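Glycosyl hydrolase, BNR repeat (Ralstonia eutropha, PDB 3B7F) is of unproven function, possibly a glycosyl hydrolase, and folds as a seven-bladed beta-propeller related to non-viral sialidases. Local coordinates at residues L339-H351 with H381-P393. Sequence-based numbering, arbitrary orientation.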
loop_
_atom_site.group_PDB
_atom_site.type_symbol
_atom_site.label_atom_id
_atom_site.label_comp_id
_atom_site.label_asym_id
_atom_site.label_seq_id
_atom_site.Cartn_x
_atom_site.Cartn_y
_atom_site.Cartn_z
ATOM N N LEU A 339 11.045 6.502 14.476
ATOM C CA LEU A 339 10.652 5.545 13.461
ATOM C C LEU A 339 9.711 6.094 12.393
ATOM O O LEU A 339 8.694 6.718 12.691
ATOM C CB LEU A 339 10.026 4.298 14.124
ATOM C CG LEU A 339 10.957 3.211 14.693
ATOM C CD1 LEU A 339 12.011 3.696 15.585
ATOM C CD2 LEU A 339 10.109 2.126 15.430
ATOM N N THR A 340 10.081 5.818 11.140
ATOM C CA THR A 340 9.285 6.150 9.975
ATOM C C THR A 340 8.776 4.838 9.378
ATOM O O THR A 340 9.538 3.904 9.214
ATOM C CB THR A 340 10.120 6.973 8.983
ATOM O OG1 THR A 340 10.564 8.158 9.660
ATOM C CG2 THR A 340 9.313 7.349 7.729
ATOM N N VAL A 341 7.481 4.762 9.112
ATOM C CA VAL A 341 6.838 3.575 8.508
ATOM C C VAL A 341 6.139 4.105 7.247
ATOM O O VAL A 341 5.255 4.940 7.337
ATOM C CB VAL A 341 5.895 2.864 9.503
ATOM C CG1 VAL A 341 5.124 1.644 8.850
ATOM C CG2 VAL A 341 6.693 2.409 10.697
ATOM N N LYS A 342 6.603 3.673 6.073
ATOM C CA LYS A 342 6.084 4.151 4.789
ATOM C C LYS A 342 4.742 3.447 4.454
ATOM O O LYS A 342 4.337 2.503 5.161
ATOM C CB LYS A 342 7.142 3.993 3.684
ATOM C CG LYS A 342 8.311 5.010 3.693
ATOM C CD LYS A 342 9.406 4.516 2.738
ATOM C CE LYS A 342 10.178 5.612 1.995
ATOM N NZ LYS A 342 10.885 6.582 2.806
ATOM N N ARG A 343 4.072 3.934 3.396
ATOM C CA ARG A 343 2.707 3.493 2.980
ATOM C C ARG A 343 2.475 2.030 2.811
ATOM O O ARG A 343 1.395 1.561 3.139
ATOM C CB ARG A 343 2.363 3.942 1.575
ATOM C CG ARG A 343 2.303 5.292 1.324
ATOM C CD ARG A 343 2.633 5.539 -0.139
ATOM N NE ARG A 343 3.085 6.917 -0.066
ATOM C CZ ARG A 343 2.424 7.974 -0.461
ATOM N NH1 ARG A 343 1.299 7.889 -1.113
ATOM N NH2 ARG A 343 2.961 9.149 -0.249
ATOM N N GLN A 344 3.429 1.366 2.148
ATOM C CA GLN A 344 3.345 -0.056 1.847
ATOM C C GLN A 344 4.077 -0.884 2.885
ATOM O O GLN A 344 4.135 -2.107 2.762
ATOM C CB GLN A 344 3.949 -0.339 0.472
ATOM C CG GLN A 344 3.208 0.282 -0.709
ATOM C CD GLN A 344 4.131 0.504 -1.886
ATOM O OE1 GLN A 344 5.120 1.220 -1.748
ATOM N NE2 GLN A 344 3.819 -0.113 -3.052
ATOM N N ALA A 345 4.611 -0.243 3.913
ATOM C CA ALA A 345 5.416 -0.930 4.927
ATOM C C ALA A 345 4.653 -1.528 6.141
ATOM O O ALA A 345 5.296 -1.935 7.112
ATOM C CB ALA A 345 6.582 -0.012 5.366
HETATM N N MSE A 346 3.316 -1.557 6.117
HETATM C CA MSE A 346 2.512 -2.314 7.097
HETATM C C MSE A 346 1.699 -3.337 6.344
HETATM O O MSE A 346 1.244 -3.054 5.246
HETATM C CB MSE A 346 1.484 -1.517 7.890
HETATM C CG MSE A 346 2.014 -0.697 8.970
HETATM SE SE MSE A 346 0.715 -0.445 10.402
HETATM C CE MSE A 346 -0.514 0.443 9.318
ATOM N N THR A 347 1.496 -4.504 6.960
ATOM C CA THR A 347 0.680 -5.566 6.392
ATOM C C THR A 347 0.121 -6.406 7.526
ATOM O O THR A 347 0.552 -6.291 8.686
ATOM C CB THR A 347 1.494 -6.454 5.425
ATOM O OG1 THR A 347 0.629 -7.298 4.661
ATOM C CG2 THR A 347 2.524 -7.302 6.184
ATOM N N ALA A 348 -0.842 -7.240 7.176
ATOM C CA ALA A 348 -1.468 -8.110 8.143
ATOM C C ALA A 348 -1.684 -9.468 7.492
ATOM O O ALA A 348 -1.768 -9.557 6.276
ATOM C CB ALA A 348 -2.797 -7.472 8.671
ATOM N N ASP A 349 -1.675 -10.527 8.294
ATOM C CA ASP A 349 -1.970 -11.880 7.803
ATOM C C ASP A 349 -3.489 -12.167 7.986
ATOM O O ASP A 349 -4.228 -11.287 8.428
ATOM C CB ASP A 349 -1.046 -12.922 8.444
ATOM C CG ASP A 349 -1.274 -13.116 9.932
ATOM O OD1 ASP A 349 -2.435 -13.136 10.388
ATOM O OD2 ASP A 349 -0.258 -13.280 10.650
ATOM N N ALA A 350 -3.934 -13.382 7.628
ATOM C CA ALA A 350 -5.332 -13.800 7.746
ATOM C C ALA A 350 -5.481 -14.945 8.747
ATOM O O ALA A 350 -6.432 -15.710 8.673
ATOM C CB ALA A 350 -5.900 -14.198 6.360
ATOM N N HIS A 351 -4.536 -15.067 9.689
ATOM C CA HIS A 351 -4.619 -16.086 10.736
ATOM C C HIS A 351 -5.604 -15.638 11.792
ATOM O O HIS A 351 -6.126 -14.527 11.724
ATOM C CB HIS A 351 -3.241 -16.346 11.355
ATOM C CG HIS A 351 -2.353 -17.200 10.513
ATOM N ND1 HIS A 351 -2.260 -17.054 9.146
ATOM C CD2 HIS A 351 -1.474 -18.169 10.854
ATOM C CE1 HIS A 351 -1.388 -17.929 8.675
ATOM N NE2 HIS A 351 -0.886 -18.608 9.694
ATOM N N HIS A 381 18.662 -4.185 11.027
ATOM C CA HIS A 381 19.810 -3.854 10.162
ATOM C C HIS A 381 19.657 -4.194 8.654
ATOM O O HIS A 381 20.638 -4.489 7.965
ATOM C CB HIS A 381 21.090 -4.439 10.749
ATOM C CG HIS A 381 21.385 -3.956 12.127
ATOM N ND1 HIS A 381 21.267 -4.758 13.235
ATOM C CD2 HIS A 381 21.819 -2.759 12.575
ATOM C CE1 HIS A 381 21.624 -4.075 14.306
ATOM N NE2 HIS A 381 21.969 -2.860 13.933
ATOM N N LEU A 382 18.415 -4.141 8.161
ATOM C CA LEU A 382 18.144 -4.289 6.743
ATOM C C LEU A 382 18.262 -2.898 6.162
ATOM O O LEU A 382 18.270 -1.908 6.922
ATOM C CB LEU A 382 16.750 -4.815 6.457
ATOM C CG LEU A 382 16.477 -6.249 6.897
ATOM C CD1 LEU A 382 15.054 -6.553 6.604
ATOM C CD2 LEU A 382 17.430 -7.233 6.182
ATOM N N PRO A 383 18.403 -2.807 4.824
ATOM C CA PRO A 383 18.392 -1.479 4.241
ATOM C C PRO A 383 17.018 -0.847 4.370
ATOM O O PRO A 383 16.062 -1.534 4.685
ATOM C CB PRO A 383 18.740 -1.754 2.776
ATOM C CG PRO A 383 19.497 -3.079 2.821
ATOM C CD PRO A 383 18.686 -3.829 3.792
ATOM N N HIS A 384 16.955 0.460 4.153
ATOM C CA HIS A 384 15.721 1.269 4.170
ATOM C C HIS A 384 14.516 0.524 3.562
ATOM O O HIS A 384 14.500 0.259 2.371
ATOM C CB HIS A 384 16.060 2.557 3.385
ATOM C CG HIS A 384 14.952 3.564 3.261
ATOM N ND1 HIS A 384 15.036 4.821 3.827
ATOM C CD2 HIS A 384 13.771 3.528 2.595
ATOM C CE1 HIS A 384 13.942 5.501 3.536
ATOM N NE2 HIS A 384 13.156 4.740 2.797
ATOM N N ILE A 385 13.494 0.227 4.376
ATOM C CA ILE A 385 12.318 -0.537 3.936
ATOM C C ILE A 385 11.195 0.330 3.311
ATOM O O ILE A 385 10.671 1.274 3.933
ATOM C CB ILE A 385 11.743 -1.415 5.105
ATOM C CG1 ILE A 385 12.804 -2.405 5.630
ATOM C CG2 ILE A 385 10.491 -2.162 4.668
ATOM C CD1 ILE A 385 12.532 -2.987 7.122
ATOM N N TYR A 386 10.850 -0.021 2.074
ATOM C CA TYR A 386 9.752 0.589 1.292
ATOM C C TYR A 386 8.416 -0.155 1.496
ATOM O O TYR A 386 7.397 0.484 1.721
ATOM C CB TYR A 386 10.057 0.636 -0.224
ATOM C CG TYR A 386 11.078 1.658 -0.658
ATOM C CD1 TYR A 386 10.850 3.007 -0.457
ATOM C CD2 TYR A 386 12.231 1.304 -1.325
ATOM C CE1 TYR A 386 11.774 3.973 -0.860
ATOM C CE2 TYR A 386 13.164 2.281 -1.746
ATOM C CZ TYR A 386 12.930 3.609 -1.495
ATOM O OH TYR A 386 13.799 4.621 -1.887
ATOM N N ALA A 387 8.449 -1.488 1.491
ATOM C CA ALA A 387 7.243 -2.293 1.575
ATOM C C ALA A 387 7.423 -3.607 2.311
ATOM O O ALA A 387 8.482 -4.220 2.250
ATOM C CB ALA A 387 6.726 -2.594 0.155
ATOM N N VAL A 388 6.345 -4.034 2.977
ATOM C CA VAL A 388 6.274 -5.305 3.689
ATOM C C VAL A 388 4.896 -5.808 3.332
ATOM O O VAL A 388 3.939 -5.067 3.448
ATOM C CB VAL A 388 6.448 -5.185 5.203
ATOM C CG1 VAL A 388 6.380 -6.567 5.849
ATOM C CG2 VAL A 388 7.773 -4.481 5.551
ATOM N N GLN A 389 4.829 -7.046 2.857
ATOM C CA GLN A 389 3.622 -7.671 2.401
ATOM C C GLN A 389 3.528 -9.124 2.882
ATOM O O GLN A 389 4.476 -9.881 2.758
ATOM C CB GLN A 389 3.660 -7.621 0.885
ATOM C CG GLN A 389 2.471 -8.148 0.164
ATOM C CD GLN A 389 1.235 -7.272 0.272
ATOM O OE1 GLN A 389 1.277 -6.083 -0.026
ATOM N NE2 GLN A 389 0.118 -7.883 0.643
ATOM N N SER A 390 2.380 -9.510 3.419
ATOM C CA SER A 390 2.154 -10.905 3.799
ATOM C C SER A 390 1.932 -11.791 2.555
ATOM O O SER A 390 1.520 -11.313 1.485
ATOM C CB SER A 390 0.984 -11.040 4.761
ATOM O OG SER A 390 -0.197 -10.486 4.223
ATOM N N ALA A 391 2.256 -13.079 2.709
ATOM C CA ALA A 391 2.168 -14.068 1.649
ATOM C C ALA A 391 2.035 -15.452 2.261
ATOM O O ALA A 391 2.427 -15.679 3.422
ATOM C CB ALA A 391 3.385 -13.994 0.719
ATOM N N ARG A 392 1.436 -16.348 1.495
ATOM C CA ARG A 392 1.254 -17.752 1.879
ATOM C C ARG A 392 2.348 -18.553 1.217
ATOM O O ARG A 392 2.419 -18.556 -0.003
ATOM C CB ARG A 392 -0.096 -18.295 1.404
ATOM C CG ARG A 392 -1.249 -17.913 2.328
ATOM C CD ARG A 392 -2.646 -18.357 1.859
ATOM N NE ARG A 392 -2.660 -19.659 1.170
ATOM C CZ ARG A 392 -3.044 -19.898 -0.097
ATOM N NH1 ARG A 392 -3.545 -18.941 -0.904
ATOM N NH2 ARG A 392 -2.972 -21.148 -0.563
ATOM N N PRO A 393 3.220 -19.211 1.993
ATOM C CA PRO A 393 4.243 -20.058 1.355
ATOM C C PRO A 393 3.670 -21.381 0.849
ATOM O O PRO A 393 3.936 -21.747 -0.289
ATOM C CB PRO A 393 5.238 -20.304 2.476
ATOM C CG PRO A 393 4.423 -20.203 3.718
ATOM C CD PRO A 393 3.346 -19.213 3.461
HETATM O O HOH W 1 9.040 1.997 6.068
HETATM O O HOH W 2 5.933 2.572 0.639
HETATM O O HOH W 3 1.881 -3.578 2.773
#
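Lys342 reaches over from the start of a type I turn to His384 and Tyr386. Its CB lies 4.0 Å from Tyr386 O, and CD passes the Ile385 carbonyl oxygen at 3.7 Å. CE then packs 3.6 Å from Tyr386 CD1, the lysine running alongside the tyrosine and pointing the same way, and also meets the edge of the His384 ring in its plane. Bends at chi3 (146°) and chi4 (59°) carry NZ to that edge, where it donates a hydrogen bond to His384 NE2 (2.9 Å) almost in the ring plane. Near the lysine backbone, water 1 joins Lys342 N to Ile385 O. Water 2 ties Gln344 N and OE1 to Tyr386 O; Gln344 NE2 turns instead to Phe118 O.

Further along, Val388 N gives Gln344 O a nearly straight bond (2.9 Å). Thr347 OG1, anti to its own nitrogen (chi1 -167°), accepts from Ser390 N, and Ser390 OG in turn donates to Ala348 O at 2.7 Å from above the carbonyl plane. Water 3 lies between Met346 O and Val388 O.

The axes of short strands 346-348 and 385-391 approach to 5.6 Å and run nearly parallel, yet belong to different sheets. One backbone bond, side-chain bonds and waters join the neighbouring blades: strand 385-391 completes the blade of N-terminal strands 24-29, 32-38 and 45-51, the closure known in beta-propellers as Velcro, and 346-348 opens the adjoining blade.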